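Local coordinates for protein YrdA (Escherichia coli, PDB 3TIO), which binds zinc and is a homologue of the gamma-class carbonic anhydrases, with a function probably related to theirs, at residues R56-Q60 and S163-V168. The protein carries 1 engineered substitution. Residues are numbered along the deposited sequence; the frame is centred on the assembly and turned at random.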
loop_
_atom_site.group_PDB
_atom_site.type_symbol
_atom_site.label_atom_id
_atom_site.label_comp_id
_atom_site.label_asym_id
_atom_site.label_seq_id
_atom_site.Cartn_x
_atom_site.Cartn_y
_atom_site.Cartn_z
ATOM N N ARG A 56 -4.149 22.847 7.023
ATOM C CA ARG A 56 -5.166 21.986 7.614
ATOM C C ARG A 56 -5.497 20.737 6.803
ATOM O O ARG A 56 -6.620 20.234 6.849
ATOM C CB ARG A 56 -6.438 22.800 7.867
ATOM C CG ARG A 56 -6.212 24.029 8.750
ATOM C CD ARG A 56 -7.496 24.819 8.953
ATOM N NE ARG A 56 -8.058 25.293 7.691
ATOM C CZ ARG A 56 -7.532 26.263 6.950
ATOM N NH1 ARG A 56 -6.424 26.881 7.339
ATOM N NH2 ARG A 56 -8.107 26.610 5.808
ATOM N N THR A 57 -4.509 20.242 6.068
ATOM C CA THR A 57 -4.692 19.046 5.255
ATOM C C THR A 57 -4.027 17.847 5.910
ATOM O O THR A 57 -2.909 17.937 6.420
ATOM C CB THR A 57 -4.117 19.246 3.836
ATOM O OG1 THR A 57 -5.016 20.067 3.083
ATOM C CG2 THR A 57 -3.940 17.911 3.115
ATOM N N ASN A 58 -4.727 16.720 5.899
ATOM C CA ASN A 58 -4.177 15.511 6.482
ATOM C C ASN A 58 -3.805 14.491 5.413
ATOM O O ASN A 58 -4.507 14.331 4.414
ATOM C CB ASN A 58 -5.170 14.902 7.489
ATOM C CG ASN A 58 -6.514 14.557 6.870
ATOM O OD1 ASN A 58 -6.686 13.490 6.279
ATOM N ND2 ASN A 58 -7.479 15.461 7.005
ATOM N N ILE A 59 -2.662 13.847 5.612
ATOM C CA ILE A 59 -2.180 12.806 4.709
ATOM C C ILE A 59 -2.150 11.575 5.606
ATOM O O ILE A 59 -1.232 11.393 6.408
ATOM C CB ILE A 59 -0.762 13.107 4.180
ATOM C CG1 ILE A 59 -0.732 14.485 3.494
ATOM C CG2 ILE A 59 -0.335 12.012 3.210
ATOM C CD1 ILE A 59 -1.749 14.658 2.373
ATOM N N GLN A 60 -3.170 10.734 5.468
ATOM C CA GLN A 60 -3.306 9.560 6.320
ATOM C C GLN A 60 -2.358 8.384 6.091
ATOM O O GLN A 60 -1.718 8.271 5.043
ATOM C CB GLN A 60 -4.768 9.113 6.304
ATOM C CG GLN A 60 -5.668 10.163 6.954
ATOM C CD GLN A 60 -7.130 9.796 6.914
ATOM O OE1 GLN A 60 -7.521 8.723 7.363
ATOM N NE2 GLN A 60 -7.953 10.692 6.382
ATOM N N SER A 163 -14.348 16.821 8.511
ATOM C CA SER A 163 -13.298 15.820 8.371
ATOM C C SER A 163 -11.922 16.449 8.573
ATOM O O SER A 163 -11.102 15.940 9.336
ATOM C CB SER A 163 -13.362 15.169 6.989
ATOM O OG SER A 163 -12.278 14.270 6.815
ATOM N N ALA A 164 -11.672 17.556 7.881
ATOM C CA ALA A 164 -10.398 18.253 7.999
ATOM C C ALA A 164 -10.225 18.788 9.419
ATOM O O ALA A 164 -9.161 18.647 10.014
ATOM C CB ALA A 164 -10.336 19.403 6.993
ATOM N N ASN A 165 -11.277 19.402 9.953
ATOM C CA ASN A 165 -11.232 19.960 11.303
ATOM C C ASN A 165 -10.912 18.892 12.338
ATOM O O ASN A 165 -10.110 19.113 13.244
ATOM C CB ASN A 165 -12.569 20.602 11.679
ATOM C CG ASN A 165 -12.870 21.852 10.880
ATOM O OD1 ASN A 165 -12.027 22.353 10.136
ATOM N ND2 ASN A 165 -14.081 22.371 11.041
ATOM N N ASN A 166 -11.559 17.738 12.212
ATOM C CA ASN A 166 -11.330 16.657 13.157
ATOM C C ASN A 166 -9.891 16.166 13.105
ATOM O O ASN A 166 -9.300 15.873 14.141
ATOM C CB ASN A 166 -12.291 15.494 12.896
ATOM C CG ASN A 166 -13.730 15.845 13.222
ATOM O OD1 ASN A 166 -13.993 16.717 14.054
ATOM N ND2 ASN A 166 -14.669 15.158 12.582
ATOM N N TYR A 167 -9.316 16.083 11.907
ATOM C CA TYR A 167 -7.941 15.629 11.801
ATOM C C TYR A 167 -6.927 16.658 12.289
ATOM O O TYR A 167 -5.800 16.308 12.643
ATOM C CB TYR A 167 -7.622 15.176 10.373
ATOM C CG TYR A 167 -7.550 13.666 10.270
ATOM C CD1 TYR A 167 -8.608 12.925 9.742
ATOM C CD2 TYR A 167 -6.441 12.976 10.749
ATOM C CE1 TYR A 167 -8.558 11.523 9.698
ATOM C CE2 TYR A 167 -6.381 11.581 10.710
ATOM C CZ TYR A 167 -7.440 10.865 10.186
ATOM O OH TYR A 167 -7.371 9.486 10.155
ATOM N N VAL A 168 -7.313 17.932 12.307
ATOM C CA VAL A 168 -6.410 18.952 12.823
ATOM C C VAL A 168 -6.389 18.748 14.335
ATOM O O VAL A 168 -5.339 18.821 14.969
ATOM C CB VAL A 168 -6.907 20.378 12.503
ATOM C CG1 VAL A 168 -6.154 21.401 13.355
ATOM C CG2 VAL A 168 -6.690 20.678 11.031
HETATM O O HOH W 1 -6.853 17.973 8.447
#
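A chi1 of 59° on N58 swings its carboxamide over the ring of Y167, and a chi2 of 178° on Q60 carries a second carboxamide out to the far end of the same ring. N58 lies on strand 58-59, in one face of the left-handed parallel beta-helix of hexapeptide-repeat proteins, and Q60 just past its end; Y167 belongs to the C-terminal helix 154-176, which packs along that face.

The N58 amide is stacked on the ring, the two planes 24° apart, with OD1 4.0 Å above the ring plane and displaced toward the rim. The closest approach of this pair is at the root of the side chain, ND2 of N58 to CB of Y167 at 3.4 Å. Farther out, the Q60 amide approaches the ring obliquely, NE2 lying 3.5 Å from CE1 of Y167. The two amides are joined by a bond from Q60 NE2 to N58 OD1, 3.1 Å long, which helps fix their rotations.

A water completes the junction: it lies 2.8 Å from R56 O and 2.9 Å from A164 O and accepts from N58 ND2, linking strand side and helix backbone. Beside it, CB of R56 rests 3.8 Å from CG2 of V168. The guanidinium of R56 turns to a salt bridge with D85.

Y167 also reaches the subunit interface, where OH hydrogen-bonds R45 of the second subunit and the ring meets H69 of that subunit edge-to-face; H66 and H69 are zinc ligands. A leucine at Y167 would probably leave that R45 without its hydroxyl partner and the N58 amide without a flat surface to stack on. At the outer end of the ring, Y167 OH lies 2.9 Å from Q60 OE1.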